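Local coordinates for DUF3863 domain-containing protein (Parabacteroides distasonis, PDB 3LM3) that is of unknown function but is probably a glycoside hydrolase or deacetylase-like enzyme acting on carbohydrate, at residues 27-32 and 74-79; 46-51 and 86-91; 221-226 and 357-362; 383-388 and 424-429. All coordinates share one frame; numbering follows the deposited sequence. Where two conformers were deposited one is given.

Contact 1: residues 27-32 and 74-79; sequences IMIRTT and WGFTMN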
# COMPACT_ATOMS: atom_id res chain seq x y z
N ILE A 27 6.24 -8.36 6.22
CA ILE A 27 6.25 -8.44 7.69
C ILE A 27 7.28 -7.44 8.21
O ILE A 27 8.46 -7.48 7.77
CB ILE A 27 6.55 -9.88 8.21
CG1 ILE A 27 5.46 -10.84 7.76
CG2 ILE A 27 6.67 -9.87 9.76
CD1 ILE A 27 5.73 -12.26 8.10
N MSE A 28 6.85 -6.53 9.09
CA MSE A 28 7.67 -5.45 9.61
C MSE A 28 8.29 -5.83 10.95
O MSE A 28 7.59 -6.36 11.84
CB MSE A 28 6.86 -4.18 9.80
CG MSE A 28 7.62 -3.01 10.33
SE MSE A 28 6.41 -1.51 10.59
CE MSE A 28 7.76 -0.13 10.77
N ILE A 29 9.59 -5.57 11.08
CA ILE A 29 10.35 -5.78 12.31
C ILE A 29 10.84 -4.40 12.79
O ILE A 29 11.41 -3.63 12.04
CB ILE A 29 11.57 -6.67 12.07
CG1 ILE A 29 11.20 -7.99 11.38
CG2 ILE A 29 12.32 -6.92 13.41
CD1 ILE A 29 10.24 -8.84 12.10
N ARG A 30 10.65 -4.09 14.08
CA ARG A 30 10.94 -2.76 14.63
C ARG A 30 11.29 -2.87 16.10
O ARG A 30 11.15 -3.94 16.67
CB ARG A 30 9.74 -1.82 14.40
CG ARG A 30 8.49 -2.21 15.16
CD ARG A 30 7.23 -1.67 14.51
NE ARG A 30 6.12 -1.74 15.43
CZ ARG A 30 4.87 -1.43 15.10
NH1 ARG A 30 4.56 -1.10 13.85
NH2 ARG A 30 3.93 -1.44 16.07
N THR A 31 11.75 -1.77 16.71
CA THR A 31 11.98 -1.68 18.15
C THR A 31 10.95 -0.80 18.83
O THR A 31 10.75 -0.90 20.03
CB THR A 31 13.40 -1.22 18.54
OG1 THR A 31 13.50 0.22 18.56
CG2 THR A 31 14.51 -1.87 17.68
N THR A 32 10.34 0.10 18.09
CA THR A 32 9.25 0.98 18.55
C THR A 32 8.34 1.22 17.32
O THR A 32 8.76 0.93 16.18
CB THR A 32 9.75 2.34 19.09
OG1 THR A 32 10.29 3.11 18.00
CG2 THR A 32 10.81 2.19 20.16
N TRP A 74 10.53 -9.00 4.16
CA TRP A 74 10.83 -8.62 5.54
C TRP A 74 11.31 -7.19 5.52
O TRP A 74 12.28 -6.87 4.82
CB TRP A 74 11.93 -9.52 6.08
CG TRP A 74 11.56 -10.97 6.18
CD1 TRP A 74 11.90 -11.96 5.29
CD2 TRP A 74 10.83 -11.62 7.24
NE1 TRP A 74 11.42 -13.17 5.73
CE2 TRP A 74 10.76 -12.98 6.93
CE3 TRP A 74 10.20 -11.16 8.42
CZ2 TRP A 74 10.12 -13.91 7.75
CZ3 TRP A 74 9.58 -12.08 9.24
CH2 TRP A 74 9.53 -13.44 8.91
N GLY A 75 10.67 -6.33 6.28
CA GLY A 75 11.06 -4.94 6.33
C GLY A 75 11.49 -4.56 7.73
O GLY A 75 10.73 -4.75 8.69
N PHE A 76 12.70 -4.00 7.87
CA PHE A 76 13.27 -3.64 9.17
C PHE A 76 13.43 -2.13 9.31
O PHE A 76 13.93 -1.47 8.40
CB PHE A 76 14.69 -4.20 9.29
CG PHE A 76 14.78 -5.70 9.49
CD1 PHE A 76 14.57 -6.59 8.45
CD2 PHE A 76 15.12 -6.20 10.72
CE1 PHE A 76 14.69 -7.97 8.67
CE2 PHE A 76 15.22 -7.58 10.94
CZ PHE A 76 14.99 -8.44 9.92
N THR A 77 13.11 -1.59 10.48
CA THR A 77 13.52 -0.23 10.79
C THR A 77 15.05 -0.16 11.03
O THR A 77 15.70 -1.19 11.20
CB THR A 77 12.86 0.27 12.05
OG1 THR A 77 13.32 -0.52 13.16
CG2 THR A 77 11.36 0.23 11.92
N MSE A 78 15.60 1.04 11.06
CA MSE A 78 17.04 1.17 11.27
C MSE A 78 17.42 0.59 12.61
O MSE A 78 18.42 -0.13 12.71
CB MSE A 78 17.51 2.61 11.16
CG MSE A 78 19.03 2.71 11.21
SE MSE A 78 19.88 2.08 9.58
CE MSE A 78 19.53 3.69 8.51
N ASN A 79 16.64 0.91 13.63
CA ASN A 79 16.98 0.41 14.96
C ASN A 79 16.89 -1.12 15.04
O ASN A 79 17.71 -1.75 15.71
CB ASN A 79 16.12 1.10 16.02
CG ASN A 79 16.49 2.57 16.20
OD1 ASN A 79 17.62 2.97 15.90
ND2 ASN A 79 15.53 3.38 16.63
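The F76 ring takes I29 on one face: I29 CB sits 4.1 Å from the centroid of the F76 ring, 23° off its normal, a CH-pi contact displaced toward the CD2 and CE2 rim. I29 CG2 lies near CD2 and CE2, I29 CG1 near CE2 and CZ. Two residues back along each strand, the W74 indole meets I27 at an oblique tilt, with I27 CG2 3.7 Å from W74 CZ3 and I27 CD1 near CZ3 and CH2. In both pairs the side chains run side by side on one face of the sheet. V95 of helix 86-102 touches both rings, and W74 NE1 is bonded to D104. On the other face M28 reaches out fully extended until its CE comes 3.8 Å from T77 CG2, while the M28 SE lies at the edge of the R30 guanidinium, in its plane; R30 NE forms a salt bridge with E47.

Between the faces run three backbone hydrogen bonds: G75 N to I27 O at 2.9 Å, I29 N to G75 O at 2.8 Å, and T77 N to I29 O at 3.1 Å. Past the strand ends, T77 OG1 accepts from A80 N as the N-cap of helix 78-82. T77 CG2 packs on R30 CB, and T31 CG2 touches the backbone of N79. E35 is a shared polar partner of T31, T77 and N79. Paired parallel strands, one running straight into a helix, are consistent with the beta/alpha-barrel-like fold of the glycoside hydrolase/deacetylase clan.

Contact 2: residues 46-51 and 86-91; sequences DEVDWH and KNYREI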
# COMPACT_ATOMS: atom_id res chain seq x y z
N ASP A 46 8.02 0.92 23.80
CA ASP A 46 9.19 0.07 23.71
C ASP A 46 8.72 -1.35 23.37
O ASP A 46 8.06 -2.00 24.19
CB ASP A 46 9.95 0.09 25.02
CG ASP A 46 11.14 -0.85 25.06
OD1 ASP A 46 11.38 -1.63 24.13
OD2 ASP A 46 11.89 -0.85 26.07
N GLU A 47 9.02 -1.82 22.16
CA GLU A 47 8.59 -3.14 21.70
C GLU A 47 9.69 -4.19 21.64
O GLU A 47 9.50 -5.23 20.99
CB GLU A 47 7.92 -3.01 20.32
CG GLU A 47 6.61 -2.26 20.32
CD GLU A 47 5.99 -2.20 18.96
OE1 GLU A 47 6.75 -2.30 17.96
OE2 GLU A 47 4.76 -2.03 18.81
N VAL A 48 10.83 -3.96 22.30
CA VAL A 48 11.87 -4.96 22.30
C VAL A 48 11.35 -6.34 22.70
O VAL A 48 11.62 -7.33 22.03
CB VAL A 48 13.06 -4.50 23.16
CG1 VAL A 48 14.01 -5.65 23.43
CG2 VAL A 48 13.74 -3.30 22.47
N ASP A 49 10.55 -6.41 23.76
CA ASP A 49 10.05 -7.67 24.24
C ASP A 49 8.92 -8.24 23.40
O ASP A 49 8.53 -9.38 23.57
CB ASP A 49 9.60 -7.53 25.70
CG ASP A 49 10.74 -7.16 26.65
OD1 ASP A 49 11.94 -7.34 26.33
OD2 ASP A 49 10.42 -6.67 27.76
N TRP A 50 8.41 -7.45 22.45
CA TRP A 50 7.31 -7.85 21.57
C TRP A 50 7.83 -8.54 20.30
O TRP A 50 7.03 -8.99 19.46
CB TRP A 50 6.47 -6.63 21.16
CG TRP A 50 5.84 -5.86 22.29
CD1 TRP A 50 6.34 -5.65 23.52
CD2 TRP A 50 4.59 -5.17 22.24
NE1 TRP A 50 5.47 -4.89 24.27
CE2 TRP A 50 4.39 -4.57 23.50
CE3 TRP A 50 3.62 -5.02 21.26
CZ2 TRP A 50 3.24 -3.83 23.80
CZ3 TRP A 50 2.48 -4.28 21.57
CH2 TRP A 50 2.31 -3.71 22.81
N HIS A 51 9.16 -8.61 20.17
CA HIS A 51 9.82 -9.18 19.01
C HIS A 51 10.64 -10.37 19.49
O HIS A 51 11.60 -10.21 20.23
CB HIS A 51 10.71 -8.16 18.29
CG HIS A 51 9.92 -7.09 17.60
ND1 HIS A 51 9.42 -5.99 18.26
CD2 HIS A 51 9.46 -7.01 16.33
CE1 HIS A 51 8.70 -5.27 17.40
NE2 HIS A 51 8.72 -5.86 16.22
N LYS A 86 20.07 -9.96 21.80
CA LYS A 86 19.99 -11.32 21.30
C LYS A 86 18.74 -11.58 20.45
O LYS A 86 18.82 -12.25 19.40
CB LYS A 86 20.06 -12.28 22.48
CG LYS A 86 19.83 -13.73 22.12
CD LYS A 86 20.09 -14.64 23.31
CE LYS A 86 19.74 -16.08 22.97
NZ LYS A 86 20.11 -17.03 24.04
N ASN A 87 17.59 -11.05 20.85
CA ASN A 87 16.37 -11.26 20.07
C ASN A 87 16.48 -10.71 18.65
O ASN A 87 16.11 -11.38 17.68
CB ASN A 87 15.11 -10.73 20.77
CG ASN A 87 15.12 -9.24 21.00
OD1 ASN A 87 16.12 -8.66 21.46
ND2 ASN A 87 13.98 -8.61 20.76
N TYR A 88 17.00 -9.49 18.53
CA TYR A 88 17.13 -8.88 17.22
C TYR A 88 18.19 -9.59 16.41
O TYR A 88 18.01 -9.77 15.21
CB TYR A 88 17.36 -7.37 17.28
CG TYR A 88 16.07 -6.69 17.68
CD1 TYR A 88 14.99 -6.62 16.82
CD2 TYR A 88 15.90 -6.18 18.96
CE1 TYR A 88 13.79 -6.02 17.19
CE2 TYR A 88 14.71 -5.59 19.34
CZ TYR A 88 13.66 -5.50 18.47
OH TYR A 88 12.46 -4.93 18.84
N ARG A 89 19.26 -10.03 17.03
CA ARG A 89 20.28 -10.80 16.30
C ARG A 89 19.68 -12.11 15.76
O ARG A 89 19.88 -12.46 14.58
CB ARG A 89 21.49 -11.08 17.18
CG ARG A 89 22.60 -11.83 16.46
CD ARG A 89 23.92 -11.74 17.22
NE ARG A 89 23.73 -11.78 18.68
CZ ARG A 89 23.29 -12.84 19.35
NH1 ARG A 89 22.99 -13.96 18.70
NH2 ARG A 89 23.16 -12.78 20.67
N GLU A 90 18.93 -12.82 16.61
CA GLU A 90 18.27 -14.07 16.23
C GLU A 90 17.26 -13.87 15.11
O GLU A 90 17.16 -14.67 14.17
CB GLU A 90 17.57 -14.73 17.43
CG GLU A 90 18.50 -15.29 18.49
CD GLU A 90 17.75 -15.85 19.70
OE1 GLU A 90 16.60 -15.43 20.02
OE2 GLU A 90 18.32 -16.73 20.36
N ILE A 91 16.49 -12.80 15.20
CA ILE A 91 15.53 -12.49 14.14
C ILE A 91 16.25 -12.20 12.83
O ILE A 91 15.82 -12.69 11.77
CB ILE A 91 14.59 -11.33 14.55
CG1 ILE A 91 13.63 -11.81 15.63
CG2 ILE A 91 13.83 -10.82 13.34
CD1 ILE A 91 12.94 -10.64 16.39
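E47 O is gripped by two donors that come from opposite faces of its carbonyl plane: H51 ND1 at 2.8 Å and W50 N at 2.9 Å. The H51 bond is straight (169° at the hydrogen) and lies in the imidazole plane, although the nitrogen stands above the carbonyl plane. It holds the imidazole against its own loop, where the ring meets Y88 at an oblique tilt, the planes 36° apart. The Y88 hydroxyl oxygen is 3.3 Å from H51 ND1 and is hydrogen-bonded to R30 O, which ties the helix to the end of strand 21-29.

Segment 46-51 is a loop with a short 3-10 turn at 48-50, opened by an Asx turn in which D46 OD1 accepts from V48 N. It leads from strand 21-29 toward helix 53-64 and leans on the first turns of helix 86-102, whose residue N87 supplies the hydrogen bond between the two segments. N87 ND2 donates to H51 O at 2.9 Å, the acceptor close to the amide plane, and V48 O is also near, 3.0 Å from N87 ND2. The N87 CG lies between its backbone N and carbonyl carbon (chi1 63°), on the loop side, from where ND2 reaches H51 O. An alanine in place of N87 would probably leave H51 O without this donor and uncover the face of the Y88 ring on which ND2 lies.

Apolar contacts flank the amide. In one of the two V48 conformers, CG2 meets the Y88 ring at its edge, near CE2, and I91 CD1 packs 3.8 Å from H51 CB. I91 also touches V56 of helix 53-64.

Contact 3: residues 221-226 and 357-362; sequences DFICAR and LEIKWF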
# COMPACT_ATOMS: atom_id res chain seq x y z
N ASP A 221 -10.75 -1.66 1.02
CA ASP A 221 -12.13 -1.73 0.55
C ASP A 221 -12.46 -0.30 0.15
O ASP A 221 -12.51 0.59 0.99
CB ASP A 221 -13.02 -2.24 1.67
CG ASP A 221 -14.49 -2.38 1.23
OD1 ASP A 221 -14.94 -1.54 0.42
OD2 ASP A 221 -15.18 -3.34 1.69
N PHE A 222 -12.69 -0.08 -1.14
CA PHE A 222 -12.87 1.27 -1.65
C PHE A 222 -14.04 2.00 -1.00
O PHE A 222 -13.99 3.22 -0.79
CB PHE A 222 -13.08 1.28 -3.17
CG PHE A 222 -11.86 0.93 -3.97
CD1 PHE A 222 -10.72 1.71 -3.88
CD2 PHE A 222 -11.90 -0.05 -4.95
CE1 PHE A 222 -9.62 1.44 -4.67
CE2 PHE A 222 -10.79 -0.32 -5.75
CZ PHE A 222 -9.68 0.45 -5.63
N ILE A 223 -15.10 1.28 -0.65
CA ILE A 223 -16.24 1.91 0.01
C ILE A 223 -15.84 2.42 1.40
O ILE A 223 -16.17 3.55 1.78
CB ILE A 223 -17.45 0.96 0.05
CG1 ILE A 223 -17.99 0.82 -1.40
CG2 ILE A 223 -18.54 1.49 0.97
CD1 ILE A 223 -18.98 -0.29 -1.61
N CYS A 224 -15.10 1.63 2.16
CA CYS A 224 -14.66 2.05 3.48
C CYS A 224 -13.71 3.24 3.41
O CYS A 224 -13.73 4.14 4.25
CB CYS A 224 -13.97 0.91 4.21
SG CYS A 224 -14.97 -0.61 4.36
N ALA A 225 -12.85 3.22 2.39
CA ALA A 225 -11.74 4.17 2.28
C ALA A 225 -12.16 5.55 1.84
O ALA A 225 -11.33 6.46 1.83
CB ALA A 225 -10.67 3.60 1.33
N ARG A 226 -13.42 5.76 1.46
CA ARG A 226 -13.93 7.10 1.15
C ARG A 226 -13.81 8.03 2.33
O ARG A 226 -13.62 9.23 2.15
CB ARG A 226 -15.42 7.07 0.77
CG ARG A 226 -15.77 6.30 -0.46
CD ARG A 226 -17.29 6.17 -0.57
NE ARG A 226 -17.84 5.50 0.60
CZ ARG A 226 -18.94 5.82 1.27
NH1 ARG A 226 -19.74 6.81 0.87
NH2 ARG A 226 -19.29 5.13 2.34
N LEU A 357 -24.25 0.59 -1.75
CA LEU A 357 -23.34 1.42 -2.54
C LEU A 357 -22.61 0.65 -3.61
O LEU A 357 -22.14 -0.47 -3.39
CB LEU A 357 -22.35 2.11 -1.60
CG LEU A 357 -22.93 3.08 -0.57
CD1 LEU A 357 -21.83 3.60 0.36
CD2 LEU A 357 -23.67 4.26 -1.24
N GLU A 358 -22.50 1.26 -4.80
CA GLU A 358 -21.68 0.78 -5.88
C GLU A 358 -20.69 1.88 -6.20
O GLU A 358 -21.09 3.04 -6.49
CB GLU A 358 -22.49 0.46 -7.12
CG GLU A 358 -21.64 -0.05 -8.26
CD GLU A 358 -22.48 -0.53 -9.42
OE1 GLU A 358 -22.97 -1.67 -9.38
OE2 GLU A 358 -22.69 0.26 -10.35
N ILE A 359 -19.39 1.55 -6.12
CA ILE A 359 -18.33 2.51 -6.44
C ILE A 359 -17.60 2.07 -7.69
O ILE A 359 -17.35 0.87 -7.87
CB ILE A 359 -17.36 2.74 -5.25
CG1 ILE A 359 -16.43 3.93 -5.53
CG2 ILE A 359 -16.52 1.47 -4.90
CD1 ILE A 359 -15.75 4.42 -4.25
N LYS A 360 -17.27 3.03 -8.55
CA LYS A 360 -16.45 2.78 -9.71
C LYS A 360 -15.27 3.73 -9.65
O LYS A 360 -15.44 4.95 -9.55
CB LYS A 360 -17.22 3.01 -11.00
CG LYS A 360 -18.35 2.03 -11.21
CD LYS A 360 -19.05 2.21 -12.54
CE LYS A 360 -20.07 1.10 -12.73
NZ LYS A 360 -20.89 1.23 -13.99
N TRP A 361 -14.05 3.19 -9.77
CA TRP A 361 -12.83 3.99 -9.87
C TRP A 361 -12.24 3.87 -11.27
O TRP A 361 -12.30 2.80 -11.88
CB TRP A 361 -11.76 3.49 -8.88
CG TRP A 361 -11.80 4.13 -7.54
CD1 TRP A 361 -12.26 3.59 -6.37
CD2 TRP A 361 -11.38 5.47 -7.23
NE1 TRP A 361 -12.12 4.50 -5.33
CE2 TRP A 361 -11.58 5.66 -5.84
CE3 TRP A 361 -10.86 6.53 -7.98
CZ2 TRP A 361 -11.29 6.86 -5.21
CZ3 TRP A 361 -10.57 7.73 -7.34
CH2 TRP A 361 -10.78 7.88 -5.98
N PHE A 362 -11.69 4.98 -11.75
CA PHE A 362 -10.97 5.10 -13.01
C PHE A 362 -9.67 5.81 -12.71
O PHE A 362 -9.68 6.87 -12.07
CB PHE A 362 -11.79 5.93 -14.01
CG PHE A 362 -13.17 5.39 -14.26
CD1 PHE A 362 -14.20 5.67 -13.38
CD2 PHE A 362 -13.43 4.57 -15.37
CE1 PHE A 362 -15.47 5.18 -13.58
CE2 PHE A 362 -14.72 4.07 -15.58
CZ PHE A 362 -15.72 4.37 -14.68
O HOH W 1 -12.42 4.77 -2.44
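F222 and W361 meet ring to ring across the contact. W361 CD1 lies over one face of the F222 ring, 3.5 Å from F222 CD1 and displaced toward the rim, with W361 NE1 beside it. The rings are oblique, their planes 47° apart and the F222 centroid 4.4 Å from that of the indole's five-membered ring. Next along the strand, I359 CG2 touches F222 CB and I223 CG1, each at 3.9 Å; the two isoleucines run past one another, pointing opposite ways. I223 CD1 ends against the backbone of L357, 3.6 Å from L357 O. At the far end L357 CD1 rests over one face of the R226 guanidinium, 3.6 Å from R226 NH2.

A second shell sets these groups in place. R226 is bent at chi3 (-59°), which brings NE back to donate to I223 O at 2.8 Å, on a lone pair, and holds the guanidinium edge-on to that carbonyl. D221 OD1 caps the weakly bonded helical turn about 222-225 through a weak bond from I223 N. A water in the plane of the indole joins F222 O to W361 NE1, accepting from the nitrogen at 2.9 Å. W174 and F343 also meet the F222 ring. An alanine in place of F222 would probably leave W361 CD1 without the ring it lies against and open a gap between turn and strand.

No direct hydrogen bond crosses between 221-226 and 357-362. Against this strand the turn rests on apolar and aromatic surfaces and one guanidinium face, with a water linking a carbonyl to the buried indole nitrogen.

Contact 4: residues 383-388 and 424-429; sequences YVIDFT and DKPVLI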
# COMPACT_ATOMS: atom_id res chain seq x y z
N TYR A 383 -22.86 9.68 -8.77
CA TYR A 383 -22.27 10.96 -8.48
C TYR A 383 -20.76 10.87 -8.47
O TYR A 383 -20.18 9.92 -7.97
CB TYR A 383 -22.73 11.47 -7.11
CG TYR A 383 -24.19 11.83 -7.10
CD1 TYR A 383 -25.17 10.86 -6.98
CD2 TYR A 383 -24.58 13.15 -7.24
CE1 TYR A 383 -26.53 11.20 -6.99
CE2 TYR A 383 -25.94 13.51 -7.26
CZ TYR A 383 -26.89 12.52 -7.13
OH TYR A 383 -28.25 12.86 -7.15
N VAL A 384 -20.12 11.92 -8.95
CA VAL A 384 -18.69 12.08 -8.82
C VAL A 384 -18.38 12.38 -7.37
O VAL A 384 -18.81 13.39 -6.82
CB VAL A 384 -18.15 13.24 -9.69
CG1 VAL A 384 -16.62 13.42 -9.51
CG2 VAL A 384 -18.46 13.03 -11.18
N ILE A 385 -17.57 11.51 -6.74
CA ILE A 385 -17.08 11.75 -5.39
C ILE A 385 -15.58 12.08 -5.34
O ILE A 385 -15.07 12.51 -4.30
CB ILE A 385 -17.41 10.61 -4.39
CG1 ILE A 385 -16.66 9.32 -4.72
CG2 ILE A 385 -18.93 10.39 -4.35
CD1 ILE A 385 -16.66 8.31 -3.53
N ASP A 386 -14.87 11.85 -6.44
CA ASP A 386 -13.46 12.21 -6.54
C ASP A 386 -13.16 12.51 -8.00
O ASP A 386 -13.51 11.73 -8.88
CB ASP A 386 -12.54 11.08 -6.03
CG ASP A 386 -11.12 11.53 -5.78
OD1 ASP A 386 -10.36 11.59 -6.79
OD2 ASP A 386 -10.80 11.76 -4.58
N PHE A 387 -12.50 13.64 -8.25
CA PHE A 387 -11.91 13.93 -9.54
C PHE A 387 -10.64 14.69 -9.24
O PHE A 387 -10.69 15.84 -8.77
CB PHE A 387 -12.86 14.73 -10.43
CG PHE A 387 -12.27 15.05 -11.78
CD1 PHE A 387 -11.93 14.02 -12.66
CD2 PHE A 387 -12.07 16.36 -12.17
CE1 PHE A 387 -11.36 14.31 -13.89
CE2 PHE A 387 -11.51 16.64 -13.42
CZ PHE A 387 -11.17 15.62 -14.27
N THR A 388 -9.51 14.02 -9.43
CA THR A 388 -8.21 14.55 -9.07
C THR A 388 -7.37 14.55 -10.34
O THR A 388 -7.06 13.50 -10.89
CB THR A 388 -7.56 13.67 -7.99
OG1 THR A 388 -8.41 13.59 -6.84
CG2 THR A 388 -6.19 14.22 -7.54
N ASP A 424 -16.11 19.62 -2.38
CA ASP A 424 -16.11 18.16 -2.49
C ASP A 424 -17.50 17.55 -2.48
O ASP A 424 -17.64 16.33 -2.54
CB ASP A 424 -15.26 17.58 -1.37
CG ASP A 424 -13.79 17.95 -1.48
OD1 ASP A 424 -13.28 18.01 -2.63
OD2 ASP A 424 -13.15 18.18 -0.43
N LYS A 425 -18.56 18.36 -2.42
CA LYS A 425 -19.92 17.83 -2.47
C LYS A 425 -20.08 16.96 -3.72
O LYS A 425 -19.77 17.38 -4.84
CB LYS A 425 -20.94 18.98 -2.50
CG LYS A 425 -22.38 18.52 -2.37
CD LYS A 425 -23.33 19.71 -2.57
CE LYS A 425 -24.78 19.28 -2.80
NZ LYS A 425 -25.63 20.46 -3.19
N PRO A 426 -20.58 15.73 -3.55
CA PRO A 426 -20.76 14.89 -4.73
C PRO A 426 -21.72 15.54 -5.73
O PRO A 426 -22.77 16.10 -5.34
CB PRO A 426 -21.34 13.61 -4.16
CG PRO A 426 -20.68 13.52 -2.80
CD PRO A 426 -20.74 14.96 -2.30
N VAL A 427 -21.37 15.47 -7.01
CA VAL A 427 -22.16 16.09 -8.09
C VAL A 427 -22.25 15.17 -9.28
O VAL A 427 -21.34 14.37 -9.52
CB VAL A 427 -21.55 17.41 -8.57
CG1 VAL A 427 -21.55 18.44 -7.44
CG2 VAL A 427 -20.16 17.20 -9.14
N LEU A 428 -23.31 15.32 -10.07
CA LEU A 428 -23.40 14.62 -11.34
C LEU A 428 -22.25 15.02 -12.25
O LEU A 428 -21.75 16.16 -12.24
CB LEU A 428 -24.72 14.93 -12.05
CG LEU A 428 -26.01 14.55 -11.33
CD1 LEU A 428 -27.19 15.04 -12.17
CD2 LEU A 428 -26.13 13.06 -11.10
N ILE A 429 -21.85 14.08 -13.08
CA ILE A 429 -20.73 14.30 -13.96
C ILE A 429 -20.99 15.49 -14.92
O ILE A 429 -20.07 16.22 -15.30
CB ILE A 429 -20.40 12.96 -14.69
CG1 ILE A 429 -18.92 12.90 -15.08
CG2 ILE A 429 -21.34 12.70 -15.82
CD1 ILE A 429 -18.49 11.51 -15.53
O HOH W 2 -17.02 13.65 -2.57
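V384 and V427 exchange two backbone hydrogen bonds: V384 N donates to V427 O at 2.8 Å, and V427 N returns a longer bond to V384 O at 3.3 Å. V384 O also receives a CA-H...O contact from P426 CA, 3.2 Å away. One residue further along the strand, a water donates to both I385 O and D424 O, joining the start of segment 424-429 to strand 383-389.

The two bonds make a single antiparallel bridge, a hydrogen-bonded pair, by which the loop before helix 434-443 is pinned at this one point to strand 383-389, an outer strand of the four-stranded antiparallel sheet. On the strand's other side I385 and D386 both face A370 of strand 367-374, a classic beta bulge. D386 OD2 forms a salt bridge with R368.

Packing spreads out on both sides of the bridge. L428 CD2 sits over one face of the Y383 ring, 4.1 Å from the Y383 centroid and 20° off its normal, nearest the CE2 and CZ rim. Y383 CB meets P426 CB at 3.9 Å, and P426 CG in turn touches I385 CG2, also at 3.9 Å. V384 CG2, anti to its own carbonyl carbon, lies 3.8 Å from I429 CA and about as far from I429 CG1. V384 also touches L371 of strand 367-374, and L428 touches P381.

In the fold
The four contacts fall into two pairs on opposite sides of the chain's centre. Contacts 1 and 2 lie about 10 Å apart between centres and touch: the R30 side chain makes a salt bridge with E47, and R30 O a probable hydrogen bond with the Y88 hydroxyl. Their segments alternate along the chain, interlocking at the C-terminal ends of strands 21-29 and 73-76. Contacts 3 and 4, about 13 Å apart between centres, follow in series and share the four-stranded antiparallel sheet, where R226 packs on I385. Contacts 1 and 3 are about 31 Å apart between centres. The antiparallel sheet thus carries both the helical turn 222-225 and the loop at 424-429, joining the DUF3863 and DUF3864 regions.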